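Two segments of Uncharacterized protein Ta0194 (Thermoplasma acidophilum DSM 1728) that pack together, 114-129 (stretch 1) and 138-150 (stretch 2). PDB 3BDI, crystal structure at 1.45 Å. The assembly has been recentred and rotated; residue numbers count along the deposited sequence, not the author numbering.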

# COMPACT_ATOMS: atom_id res chain seq x y z
N VAL A 114 2.55 5.42 -0.09
CA VAL A 114 2.16 5.18 -1.48
C VAL A 114 1.71 6.47 -2.17
O VAL A 114 1.94 6.63 -3.39
CB VAL A 114 1.11 4.10 -1.65
CG1 VAL A 114 1.64 2.78 -1.14
CG2 VAL A 114 -0.24 4.46 -1.01
N ILE A 115 1.11 7.39 -1.42
CA ILE A 115 0.78 8.72 -2.00
C ILE A 115 2.08 9.42 -2.42
O ILE A 115 2.22 9.87 -3.59
CB ILE A 115 -0.12 9.53 -1.03
CG1 ILE A 115 -1.53 8.89 -1.08
CG2 ILE A 115 -0.17 11.04 -1.41
CD1 ILE A 115 -2.48 9.36 -0.06
N MSE A 116 3.05 9.49 -1.51
CA MSE A 116 4.29 10.14 -1.83
C MSE A 116 4.99 9.50 -3.01
O MSE A 116 5.57 10.20 -3.87
CB MSE A 116 5.25 10.17 -0.64
CG MSE A 116 6.57 10.92 -0.94
SE MSE A 116 6.33 12.82 -1.33
CE MSE A 116 6.32 13.36 0.43
N THR A 117 4.99 8.19 -3.09
CA THR A 117 5.59 7.51 -4.23
C THR A 117 4.93 7.90 -5.57
O THR A 117 5.61 8.07 -6.58
CB THR A 117 5.49 5.99 -4.06
OG1 THR A 117 6.11 5.64 -2.82
CG2 THR A 117 6.14 5.23 -5.20
N THR A 118 3.61 8.09 -5.55
CA THR A 118 2.89 8.53 -6.76
C THR A 118 3.21 9.98 -7.12
O THR A 118 3.34 10.29 -8.29
CB THR A 118 1.38 8.32 -6.58
OG1 THR A 118 1.14 6.96 -6.17
CG2 THR A 118 0.64 8.53 -7.88
N LEU A 119 3.43 10.82 -6.12
CA LEU A 119 3.82 12.22 -6.36
C LEU A 119 5.23 12.31 -6.94
O LEU A 119 5.50 13.15 -7.79
CB LEU A 119 3.73 13.05 -5.07
CG LEU A 119 2.33 13.16 -4.47
CD1 LEU A 119 2.37 13.93 -3.13
CD2 LEU A 119 1.37 13.79 -5.46
N GLN A 120 6.13 11.43 -6.51
CA GLN A 120 7.53 11.47 -6.93
C GLN A 120 7.81 10.72 -8.21
O GLN A 120 8.58 11.21 -9.05
CB GLN A 120 8.44 10.90 -5.85
CG GLN A 120 8.48 11.69 -4.58
CD GLN A 120 9.35 12.93 -4.66
OE1 GLN A 120 8.88 14.02 -4.97
NE2 GLN A 120 10.63 12.77 -4.36
N TYR A 121 7.19 9.55 -8.37
CA TYR A 121 7.48 8.59 -9.40
C TYR A 121 6.18 8.09 -10.02
O TYR A 121 5.87 6.90 -10.03
CB TYR A 121 8.27 7.42 -8.80
CG TYR A 121 9.56 7.83 -8.17
CD1 TYR A 121 10.55 8.45 -8.94
CD2 TYR A 121 9.81 7.64 -6.81
CE1 TYR A 121 11.73 8.86 -8.36
CE2 TYR A 121 11.00 8.03 -6.23
CZ TYR A 121 11.96 8.66 -7.01
OH TYR A 121 13.18 9.07 -6.49
N PRO A 122 5.41 9.01 -10.60
CA PRO A 122 4.10 8.58 -11.11
C PRO A 122 4.15 7.53 -12.19
O PRO A 122 3.18 6.79 -12.38
CB PRO A 122 3.49 9.89 -11.63
CG PRO A 122 4.65 10.78 -11.89
CD PRO A 122 5.63 10.45 -10.78
N ASP A 123 5.26 7.46 -12.93
CA ASP A 123 5.35 6.54 -14.04
C ASP A 123 5.46 5.08 -13.64
O ASP A 123 5.25 4.18 -14.46
CB ASP A 123 6.47 6.95 -14.99
CG ASP A 123 6.25 8.36 -15.56
OD1 ASP A 123 5.09 8.72 -15.88
OD2 ASP A 123 7.24 9.12 -15.65
N ILE A 124 5.71 4.83 -12.35
CA ILE A 124 5.77 3.45 -11.87
C ILE A 124 4.45 2.95 -11.25
O ILE A 124 4.35 1.74 -10.90
CB ILE A 124 6.96 3.20 -10.89
CG1 ILE A 124 6.73 3.77 -9.50
CG2 ILE A 124 8.26 3.80 -11.48
CD1 ILE A 124 7.87 3.46 -8.52
N VAL A 125 3.44 3.83 -11.15
CA VAL A 125 2.23 3.55 -10.34
C VAL A 125 1.04 3.32 -11.27
O VAL A 125 0.66 4.23 -12.01
CB VAL A 125 1.94 4.67 -9.33
CG1 VAL A 125 0.68 4.34 -8.50
CG2 VAL A 125 3.14 4.88 -8.40
N ASP A 126 0.49 2.11 -11.26
CA ASP A 126 -0.69 1.75 -12.08
C ASP A 126 -2.03 2.13 -11.41
O ASP A 126 -3.07 2.19 -12.09
CB ASP A 126 -0.74 0.27 -12.37
CG ASP A 126 0.32 -0.20 -13.36
OD1 ASP A 126 0.74 0.60 -14.21
OD2 ASP A 126 0.71 -1.39 -13.30
N GLY A 127 -2.03 2.37 -10.10
CA GLY A 127 -3.22 2.65 -9.31
C GLY A 127 -2.82 2.71 -7.85
O GLY A 127 -1.74 2.17 -7.49
N ILE A 128 -3.66 3.32 -7.04
CA ILE A 128 -3.40 3.48 -5.58
C ILE A 128 -4.57 2.92 -4.79
O ILE A 128 -5.73 3.19 -5.13
CB ILE A 128 -3.31 5.00 -5.21
CG1 ILE A 128 -2.11 5.66 -5.90
CG2 ILE A 128 -3.20 5.22 -3.67
CD1 ILE A 128 -2.10 7.16 -5.77
N ILE A 129 -4.27 2.17 -3.72
CA ILE A 129 -5.24 1.91 -2.67
C ILE A 129 -4.63 2.48 -1.40
O ILE A 129 -3.50 2.14 -1.06
CB ILE A 129 -5.50 0.40 -2.44
CG1 ILE A 129 -6.08 -0.25 -3.72
CG2 ILE A 129 -6.49 0.20 -1.31
CD1 ILE A 129 -6.24 -1.76 -3.67
N SER A 138 0.08 17.63 4.50
CA SER A 138 0.84 18.72 3.87
C SER A 138 1.02 18.62 2.35
O SER A 138 1.65 19.50 1.74
CB SER A 138 2.23 18.78 4.50
OG SER A 138 3.05 17.70 4.03
N LEU A 139 0.48 17.56 1.75
CA LEU A 139 0.69 17.25 0.34
C LEU A 139 -0.52 17.46 -0.54
O LEU A 139 -0.53 17.04 -1.68
CB LEU A 139 1.11 15.78 0.24
CG LEU A 139 2.34 15.41 1.05
CD1 LEU A 139 2.64 13.91 0.93
CD2 LEU A 139 3.49 16.25 0.54
N LYS A 140 -1.52 18.18 -0.06
CA LYS A 140 -2.80 18.34 -0.78
C LYS A 140 -2.61 18.98 -2.16
O LYS A 140 -3.28 18.60 -3.14
CB LYS A 140 -3.76 19.19 0.04
CG LYS A 140 -4.13 18.56 1.36
CD LYS A 140 -5.06 19.48 2.15
CE LYS A 140 -5.27 18.92 3.54
NZ LYS A 140 -6.17 19.82 4.34
N GLY A 141 -1.70 19.97 -2.25
CA GLY A 141 -1.51 20.67 -3.51
C GLY A 141 -0.88 19.75 -4.54
O GLY A 141 -1.12 19.90 -5.74
N ASP A 142 -0.13 18.75 -4.09
CA ASP A 142 0.47 17.82 -5.04
C ASP A 142 -0.48 16.67 -5.35
O ASP A 142 -0.54 16.15 -6.48
CB ASP A 142 1.78 17.28 -4.44
CG ASP A 142 2.69 18.40 -3.94
OD1 ASP A 142 3.44 18.94 -4.78
OD2 ASP A 142 2.63 18.74 -2.72
N MSE A 143 -1.23 16.25 -4.33
CA MSE A 143 -2.24 15.23 -4.48
C MSE A 143 -3.26 15.63 -5.50
O MSE A 143 -3.78 14.77 -6.19
CB MSE A 143 -2.93 14.92 -3.15
CG MSE A 143 -2.05 14.11 -2.22
SE MSE A 143 -2.75 13.89 -0.42
CE MSE A 143 -4.57 14.14 -0.61
N LYS A 144 -3.57 16.94 -5.62
CA LYS A 144 -4.52 17.34 -6.63
C LYS A 144 -4.12 16.93 -8.04
O LYS A 144 -5.02 16.77 -8.90
CB LYS A 144 -4.89 18.85 -6.55
CG LYS A 144 -3.89 19.82 -7.07
CD LYS A 144 -4.42 21.28 -6.95
CE LYS A 144 -3.41 22.27 -7.46
NZ LYS A 144 -3.95 23.66 -7.64
N LYS A 145 -2.82 16.69 -8.25
CA LYS A 145 -2.26 16.31 -9.53
C LYS A 145 -2.33 14.82 -9.88
O LYS A 145 -2.18 14.45 -11.05
CB LYS A 145 -0.81 16.79 -9.62
N ILE A 146 -2.58 13.97 -8.89
CA ILE A 146 -2.60 12.52 -9.15
C ILE A 146 -3.60 12.12 -10.22
O ILE A 146 -4.80 12.41 -10.13
CB ILE A 146 -2.87 11.72 -7.82
CG1 ILE A 146 -1.68 11.91 -6.87
CG2 ILE A 146 -3.06 10.25 -8.07
CD1 ILE A 146 -1.98 11.46 -5.40
N ARG A 147 -3.12 11.42 -11.24
CA ARG A 147 -3.99 10.95 -12.30
C ARG A 147 -4.45 9.50 -12.17
O ARG A 147 -5.38 9.06 -12.84
CB ARG A 147 -3.27 11.14 -13.63
CG ARG A 147 -2.80 12.58 -13.88
CD ARG A 147 -3.96 13.61 -13.90
NE ARG A 147 -3.54 14.96 -14.31
CZ ARG A 147 -2.92 15.85 -13.52
N GLN A 148 -3.74 8.70 -11.34
CA GLN A 148 -4.09 7.30 -11.16
C GLN A 148 -5.46 7.10 -10.55
O GLN A 148 -5.89 7.92 -9.71
CB GLN A 148 -3.07 6.63 -10.23
CG GLN A 148 -1.74 6.27 -10.91
CD GLN A 148 -0.78 7.41 -11.09
OE1 GLN A 148 -1.03 8.55 -10.70
NE2 GLN A 148 0.36 7.10 -11.68
N LYS A 149 -6.12 6.03 -10.98
CA LYS A 149 -7.30 5.52 -10.29
C LYS A 149 -6.86 5.28 -8.85
O LYS A 149 -5.86 4.60 -8.63
CB LYS A 149 -7.84 4.22 -10.91
CG LYS A 149 -8.62 4.44 -12.23
CD LYS A 149 -9.27 3.17 -12.82
CE LYS A 149 -9.94 3.50 -14.15
NZ LYS A 149 -10.58 2.33 -14.84
N THR A 150 -7.66 5.76 -7.90
CA THR A 150 -7.35 5.69 -6.48
C THR A 150 -8.56 5.23 -5.68
O THR A 150 -9.65 5.74 -5.88
CB THR A 150 -6.91 7.10 -5.99
OG1 THR A 150 -5.71 7.50 -6.67
CG2 THR A 150 -6.66 7.16 -4.50
O HOH W 1 -4.71 4.20 -12.78

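The side chain of Gln 148 reaches across to the backbone where stretch 1 passes from its 3-10 segment into a strand. Its NE2 donates a hydrogen bond to Val 125 O at 2.9 Å, with an angle of 162° at the hydrogen. The same NE2 lies 2.9 Å from Pro 122 O, a carbonyl that also accepts a hydrogen bond from Val 125 N at 3.2 Å. The amide therefore sits close to two carbonyls three residues apart in the chain. Chi1 near -79° (m) and chi2 near 79° (p) fold the Gln 148 side chain into this position. Its OE1 lies 3.3 Å from Thr 118 CG2, so the oxygen end meets a methyl group of the helix. The Thr 118 hydroxyl is engaged within its own helix, where OG1 donates to Val 114 O at 2.9 Å.

Close by, the two chains run side by side as parallel strands. Ile 128 pairs with Thr 150, with their CA atoms 4.6 Å apart. Ile 128 N donates to Lys 149 O at 3.0 Å, and the angle of 163° makes this a nearly straight bond. Two CA-H...O contacts accompany it. Thr 150 CA lies 3.3 Å from Ile 128 O, and Gly 127 CA lies 3.4 Å from Lys 149 O. The side chains of Ile 128 and Thr 150 point to the same face of the sheet, where Ile 128 CD1 comes within 3.7 Å of Thr 150 OG1. Thr 150 OG1 donates to Gln 148 O at 3.1 Å. A water extends the link between the backbones: it donates to Asp 126 O at 2.7 Å and accepts from Lys 149 N at 2.9 Å.

The rest of the contact is mainly apolar. Leu 119 points toward stretch 2 and packs against the short helix and the turn after it. Its CD1 is 4.0 Å from Leu 139 CB, and its CD2 is 3.9 Å from Ile 146 CG1. CD2 also lies 3.2 Å from Asp 142 O, a carbonyl that accepts from Lys 145 N at 2.9 Å. One turn earlier in the helix, Ile 115 CG2 touches Met 143 CG at 3.7 Å. Met 116 is a selenomethionine; its CB points sideways, but its end comes nearer, and CE reaches Leu 139 CD1 at 3.8 Å. Ile 146 joins the helix packing to the strand pair. Its CG2 is 4.0 Å from Ile 128 CD1 and 4.1 Å from Thr 118 CG2.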